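Local coordinates for ribosome inactivating type 1 protein (Iris hollandica, PDB 3MVG) that is a single-chain (type 1) plant ribosome-inactivating protein, with the mixed alpha and beta fold of that family, at residues A[200-205]-A[246-251]; A[163-168]-A[242-247]. One frame throughout, in Å; residues are numbered along the deposited sequence.

Interaction 1. Residues A[200-205]-A[246-251]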
loop_
_atom_site.group_PDB
_atom_site.type_symbol
_atom_site.label_atom_id
_atom_site.label_comp_id
_atom_site.label_asym_id
_atom_site.label_seq_id
_atom_site.Cartn_x
_atom_site.Cartn_y
_atom_site.Cartn_z
ATOM N N ASN A 200 -9.980 -12.223 -10.281
ATOM C CA ASN A 200 -9.939 -11.448 -11.515
ATOM C C ASN A 200 -8.549 -11.125 -12.043
ATOM O O ASN A 200 -8.407 -10.287 -12.936
ATOM C CB ASN A 200 -10.773 -10.176 -11.359
ATOM C CG ASN A 200 -12.244 -10.439 -11.565
ATOM O OD1 ASN A 200 -12.707 -10.543 -12.708
ATOM N ND2 ASN A 200 -12.980 -10.599 -10.474
ATOM N N TRP A 201 -7.532 -11.808 -11.525
ATOM C CA TRP A 201 -6.164 -11.518 -11.942
ATOM C C TRP A 201 -5.927 -11.736 -13.430
ATOM O O TRP A 201 -5.366 -10.868 -14.094
ATOM C CB TRP A 201 -5.164 -12.317 -11.121
ATOM C CG TRP A 201 -3.739 -12.009 -11.479
ATOM C CD1 TRP A 201 -3.103 -10.796 -11.383
ATOM C CD2 TRP A 201 -2.780 -12.928 -12.007
ATOM N NE1 TRP A 201 -1.801 -10.918 -11.805
ATOM C CE2 TRP A 201 -1.579 -12.215 -12.192
ATOM C CE3 TRP A 201 -2.817 -14.293 -12.319
ATOM C CZ2 TRP A 201 -0.423 -12.821 -12.673
ATOM C CZ3 TRP A 201 -1.676 -14.892 -12.798
ATOM C CH2 TRP A 201 -0.486 -14.160 -12.972
ATOM N N GLN A 202 -6.353 -12.881 -13.955
ATOM C CA GLN A 202 -6.193 -13.140 -15.383
ATOM C C GLN A 202 -6.968 -12.118 -16.225
ATOM O O GLN A 202 -6.429 -11.557 -17.184
ATOM C CB GLN A 202 -6.581 -14.577 -15.762
ATOM C CG GLN A 202 -6.655 -14.767 -17.278
ATOM C CD GLN A 202 -6.705 -16.208 -17.736
ATOM O OE1 GLN A 202 -6.909 -16.473 -18.922
ATOM N NE2 GLN A 202 -6.486 -17.140 -16.823
ATOM N N THR A 203 -8.213 -11.849 -15.835
ATOM C CA THR A 203 -9.055 -10.913 -16.565
ATOM C C THR A 203 -8.421 -9.524 -16.614
ATOM O O THR A 203 -8.333 -8.913 -17.685
ATOM C CB THR A 203 -10.470 -10.861 -15.963
ATOM O OG1 THR A 203 -11.090 -12.141 -16.134
ATOM C CG2 THR A 203 -11.325 -9.799 -16.638
ATOM N N LEU A 204 -7.966 -9.031 -15.463
ATOM C CA LEU A 204 -7.317 -7.734 -15.407
ATOM C C LEU A 204 -6.026 -7.735 -16.228
ATOM O O LEU A 204 -5.741 -6.769 -16.949
ATOM C CB LEU A 204 -7.043 -7.323 -13.954
ATOM C CG LEU A 204 -8.273 -6.932 -13.117
ATOM C CD1 LEU A 204 -7.955 -6.961 -11.627
ATOM C CD2 LEU A 204 -8.837 -5.564 -13.520
ATOM N N SER A 205 -5.253 -8.817 -16.122
ATOM C CA SER A 205 -3.986 -8.939 -16.845
ATOM C C SER A 205 -4.219 -8.827 -18.346
ATOM O O SER A 205 -3.501 -8.106 -19.044
ATOM C CB SER A 205 -3.312 -10.280 -16.546
ATOM O OG SER A 205 -2.781 -10.327 -15.218
ATOM N N LEU A 246 1.802 -7.598 -11.394
ATOM C CA LEU A 246 2.361 -8.588 -12.315
ATOM C C LEU A 246 1.260 -8.944 -13.288
ATOM O O LEU A 246 0.097 -9.034 -12.885
ATOM C CB LEU A 246 2.779 -9.871 -11.586
ATOM C CG LEU A 246 3.849 -9.783 -10.502
ATOM C CD1 LEU A 246 3.946 -11.100 -9.760
ATOM C CD2 LEU A 246 5.187 -9.403 -11.111
ATOM N N LEU A 247 1.625 -9.168 -14.547
ATOM C CA LEU A 247 0.642 -9.523 -15.569
ATOM C C LEU A 247 0.833 -10.942 -16.056
ATOM O O LEU A 247 1.927 -11.317 -16.490
ATOM C CB LEU A 247 0.737 -8.590 -16.778
ATOM C CG LEU A 247 0.612 -7.094 -16.545
ATOM C CD1 LEU A 247 0.947 -6.374 -17.831
ATOM C CD2 LEU A 247 -0.758 -6.701 -16.047
ATOM N N LEU A 248 -0.243 -11.730 -16.003
ATOM C CA LEU A 248 -0.261 -13.032 -16.671
ATOM C C LEU A 248 -0.201 -12.799 -18.182
ATOM O O LEU A 248 -1.084 -12.137 -18.733
ATOM C CB LEU A 248 -1.532 -13.801 -16.305
ATOM C CG LEU A 248 -1.646 -15.204 -16.901
ATOM C CD1 LEU A 248 -0.588 -16.136 -16.308
ATOM C CD2 LEU A 248 -3.033 -15.746 -16.643
ATOM N N ARG A 249 0.826 -13.320 -18.845
ATOM C CA ARG A 249 0.994 -13.062 -20.278
ATOM C C ARG A 249 -0.173 -13.650 -21.067
ATOM O O ARG A 249 -0.523 -14.826 -20.910
ATOM C CB ARG A 249 2.336 -13.595 -20.777
ATOM C CG ARG A 249 2.658 -13.221 -22.229
ATOM C CD ARG A 249 4.026 -13.718 -22.653
ATOM N NE ARG A 249 5.072 -13.075 -21.859
ATOM C CZ ARG A 249 6.295 -12.789 -22.285
ATOM N NH1 ARG A 249 6.679 -13.113 -23.519
ATOM N NH2 ARG A 249 7.145 -12.178 -21.471
ATOM N N TRP A 250 -0.767 -12.807 -21.905
ATOM C CA TRP A 250 -1.917 -13.188 -22.719
ATOM C C TRP A 250 -1.463 -13.829 -24.034
ATOM O O TRP A 250 -0.648 -13.254 -24.750
ATOM C CB TRP A 250 -2.794 -11.959 -22.978
ATOM C CG TRP A 250 -4.016 -12.230 -23.819
ATOM C CD1 TRP A 250 -5.041 -13.082 -23.526
ATOM C CD2 TRP A 250 -4.340 -11.631 -25.079
ATOM N NE1 TRP A 250 -5.980 -13.060 -24.531
ATOM C CE2 TRP A 250 -5.575 -12.176 -25.495
ATOM C CE3 TRP A 250 -3.702 -10.691 -25.901
ATOM C CZ2 TRP A 250 -6.188 -11.814 -26.701
ATOM C CZ3 TRP A 250 -4.317 -10.327 -27.099
ATOM C CH2 TRP A 250 -5.545 -10.891 -27.487
ATOM N N ARG A 251 -1.968 -15.022 -24.340
ATOM C CA ARG A 251 -2.865 -15.767 -23.462
ATOM C C ARG A 251 -2.790 -17.263 -23.695
ATOM O O ARG A 251 -1.759 -17.787 -24.126
#

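Interaction 2. Residues A[163-168]-A[242-247]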
loop_
_atom_site.group_PDB
_atom_site.type_symbol
_atom_site.label_atom_id
_atom_site.label_comp_id
_atom_site.label_asym_id
_atom_site.label_seq_id
_atom_site.Cartn_x
_atom_site.Cartn_y
_atom_site.Cartn_z
ATOM N N ALA A 163 2.261 -10.626 -4.265
ATOM C CA ALA A 163 3.141 -10.314 -5.398
ATOM C C ALA A 163 2.303 -9.784 -6.577
ATOM O O ALA A 163 2.693 -8.832 -7.242
ATOM C CB ALA A 163 3.931 -11.544 -5.834
ATOM N N ARG A 164 1.146 -10.403 -6.825
ATOM C CA ARG A 164 0.266 -10.007 -7.932
ATOM C C ARG A 164 -0.429 -8.674 -7.688
ATOM O O ARG A 164 -0.650 -7.917 -8.638
ATOM C CB ARG A 164 -0.793 -11.075 -8.174
ATOM C CG ARG A 164 -0.270 -12.371 -8.753
ATOM C CD ARG A 164 -1.396 -13.372 -8.735
ATOM N NE ARG A 164 -1.058 -14.636 -9.377
ATOM C CZ ARG A 164 -1.886 -15.674 -9.440
ATOM N NH1 ARG A 164 -3.089 -15.606 -8.890
ATOM N NH2 ARG A 164 -1.507 -16.778 -10.056
ATOM N N PHE A 165 -0.783 -8.391 -6.432
ATOM C CA PHE A 165 -1.593 -7.211 -6.102
ATOM C C PHE A 165 -1.037 -6.444 -4.920
ATOM O O PHE A 165 -1.103 -6.911 -3.765
ATOM C CB PHE A 165 -3.031 -7.596 -5.754
ATOM C CG PHE A 165 -3.816 -8.149 -6.900
ATOM C CD1 PHE A 165 -4.355 -7.301 -7.864
ATOM C CD2 PHE A 165 -4.039 -9.509 -7.005
ATOM C CE1 PHE A 165 -5.098 -7.811 -8.928
ATOM C CE2 PHE A 165 -4.784 -10.020 -8.058
ATOM C CZ PHE A 165 -5.316 -9.170 -9.015
ATOM N N ARG A 166 -0.545 -5.241 -5.184
ATOM C CA ARG A 166 -0.077 -4.368 -4.116
ATOM C C ARG A 166 -1.201 -3.971 -3.165
ATOM O O ARG A 166 -0.930 -3.630 -2.008
ATOM C CB ARG A 166 0.636 -3.142 -4.687
ATOM C CG ARG A 166 1.912 -3.514 -5.406
ATOM C CD ARG A 166 2.484 -2.365 -6.199
ATOM N NE ARG A 166 3.614 -2.790 -7.017
ATOM C CZ ARG A 166 4.873 -2.888 -6.593
ATOM N NH1 ARG A 166 5.204 -2.553 -5.345
ATOM N NH2 ARG A 166 5.797 -3.331 -7.432
ATOM N N ALA A 167 -2.451 -4.025 -3.621
ATOM C CA ALA A 167 -3.575 -3.743 -2.722
ATOM C C ALA A 167 -3.664 -4.785 -1.615
ATOM O O ALA A 167 -4.055 -4.465 -0.488
ATOM C CB ALA A 167 -4.881 -3.671 -3.481
ATOM N N ILE A 168 -3.304 -6.025 -1.927
ATOM C CA ILE A 168 -3.290 -7.082 -0.909
ATOM C C ILE A 168 -2.055 -6.938 -0.009
ATOM O O ILE A 168 -2.164 -7.050 1.216
ATOM C CB ILE A 168 -3.418 -8.497 -1.524
ATOM C CG1 ILE A 168 -4.642 -8.553 -2.450
ATOM C CG2 ILE A 168 -3.505 -9.556 -0.408
ATOM C CD1 ILE A 168 -4.821 -9.872 -3.183
ATOM N N CYS A 242 -6.226 -1.150 -7.975
ATOM C CA CYS A 242 -6.057 -2.577 -7.681
ATOM C C CYS A 242 -4.642 -2.908 -7.230
ATOM O O CYS A 242 -4.401 -3.955 -6.630
ATOM C CB CYS A 242 -6.395 -3.428 -8.904
ATOM S SG CYS A 242 -8.046 -3.200 -9.572
ATOM N N GLY A 243 -3.693 -2.036 -7.550
ATOM C CA GLY A 243 -2.291 -2.354 -7.319
ATOM C C GLY A 243 -1.830 -3.545 -8.143
ATOM O O GLY A 243 -0.945 -4.289 -7.737
ATOM N N LEU A 244 -2.423 -3.733 -9.324
ATOM C CA LEU A 244 -2.016 -4.827 -10.203
ATOM C C LEU A 244 -0.521 -4.693 -10.481
ATOM O O LEU A 244 -0.075 -3.655 -10.972
ATOM C CB LEU A 244 -2.832 -4.808 -11.492
ATOM C CG LEU A 244 -2.522 -5.895 -12.513
ATOM C CD1 LEU A 244 -2.813 -7.279 -11.961
ATOM C CD2 LEU A 244 -3.344 -5.630 -13.772
ATOM N N ALA A 245 0.248 -5.737 -10.162
ATOM C CA ALA A 245 1.698 -5.600 -10.045
ATOM C C ALA A 245 2.491 -6.593 -10.865
ATOM O O ALA A 245 3.708 -6.467 -10.979
ATOM C CB ALA A 245 2.119 -5.679 -8.573
ATOM N N LEU A 246 1.802 -7.598 -11.394
ATOM C CA LEU A 246 2.361 -8.588 -12.315
ATOM C C LEU A 246 1.260 -8.944 -13.288
ATOM O O LEU A 246 0.097 -9.034 -12.885
ATOM C CB LEU A 246 2.779 -9.871 -11.586
ATOM C CG LEU A 246 3.849 -9.783 -10.502
ATOM C CD1 LEU A 246 3.946 -11.100 -9.760
ATOM C CD2 LEU A 246 5.187 -9.403 -11.111
ATOM N N LEU A 247 1.625 -9.168 -14.547
ATOM C CA LEU A 247 0.642 -9.523 -15.569
ATOM C C LEU A 247 0.833 -10.942 -16.056
ATOM O O LEU A 247 1.927 -11.317 -16.490
ATOM C CB LEU A 247 0.737 -8.590 -16.778
ATOM C CG LEU A 247 0.612 -7.094 -16.545
ATOM C CD1 LEU A 247 0.947 -6.374 -17.831
ATOM C CD2 LEU A 247 -0.758 -6.701 -16.047
HETATM O O HOH W 1 4.830 -4.049 -10.070
#

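Interaction 1. Residues A[200-205]-A[246-251]
Trp201 and Leu248 form the tight half of this contact between the first turn of helix 201-210 and the irregular loop after helix 235-240, where the modelled chain ends. In Trp201 CG is anti to the backbone N (chi1 -178°), and the end of the side chain comes nearer the loop than its CB does. Leu248 CB lies over one face of its six-membered ring, 3.8 Å from the centroid, in a CH-pi contact, and the two side chains cross at about a right angle. On the same face, near the rim, sits the hydroxyl of Ser205. At the ring edge Trp201 NE1 donates to Leu246 O over 2.9 Å, with an N-H...O angle of 149°; the oxygen is slightly tilted from the indole plane.

Ser205 ties helix and loop together by relay. Its OG accepts from Leu248 N at 3.0 Å and in turn donates to Trp201 O at 2.9 Å, one turn back. That carbonyl is gripped twice, since Ser205 N reaches it from the opposite face of its plane. A buried serine hydroxyl thus has both an N-H and a carbonyl as partners.

Packing is thinner on the solvent side. There Leu248 CD2 lies against the extended, exposed chain of Gln202, 3.7 Å from NE2, in van der Waals contact only.

Farther along the same helix, Gln209 takes up the loop, bonding Leu248 O through NE2 and Trp250 N through OE1. Leu247 makes backbone hydrogen bonds to Pro37 and Leu39, which places the loop between helix 201-210 and strand 36-37.

Interaction 2. Residues A[163-168]-A[242-247]
A single antiparallel beta bridge, Phe165 with Leu244, fastens the break between helices 146-164 and 166-173 of the ribosome-inactivating protein fold to the loop after helix 235-240. It is a non-hydrogen-bonded pair, flanked by two backbone bonds: Ala245 N to Arg164 O and Arg166 N to Gly243 O, both 2.8 Å. Phe165 CA adds a CA-H...O contact to Gly243 O, which therefore meets both Phe165, between the helices, and Arg166, the first residue of the next. Gly243 itself takes a positive phi (63°), and a CB there would point toward the helix break and clash with Ala167 N.

In Phe165 CG lies anti to the carbonyl carbon (chi1 -67°), and the ring presents its CD1 edge to Cys242 O at 3.6 Å, while CE1 meets Leu244 CD1 at 3.8 Å. Ala167 CB also closes on Cys242 O, at 3.2 Å. Beyond the bridge, Ala245 CB packs against Ala163 O and Leu246 CD1 touches Ala163 CB. Leu246 N is buried here without a hydrogen-bond partner.

The ring of Phe165 also packs on Leu197 of helix 192-199. Ala163 O is bonded by Arg24 of helix 13-27.

Arg166 runs extended from CG to NE past Ala245 CB, and its NH2 bonds Gln21 OE1. The same NH2 also donates in the guanidinium plane, over 2.9 Å, to a water that in turn donates a hydrogen bond to Ala245 O.

Both contacts hold the same element, the irregular loop after helix 235-240, and share Leu246 and Leu247. Interaction 2 is the deeper, its centre about 10 Å from the centre of the chain and without an exposed residue; the centre of interaction 1 is about 14 Å from that point, and this contact has a solvent edge. Their chemistry differs accordingly: interaction 2 joins backbone to backbone through a beta bridge, whereas in interaction 1 the indole N-H and a hydroxyl reach the loop's backbone. Trp201 connects them directly. Its ring meets that of Phe165 at about 75°, makes a cation-pi contact with Arg164 (Trp201 CE3 to Arg164 CZ 3.3 Å), and touches Leu244.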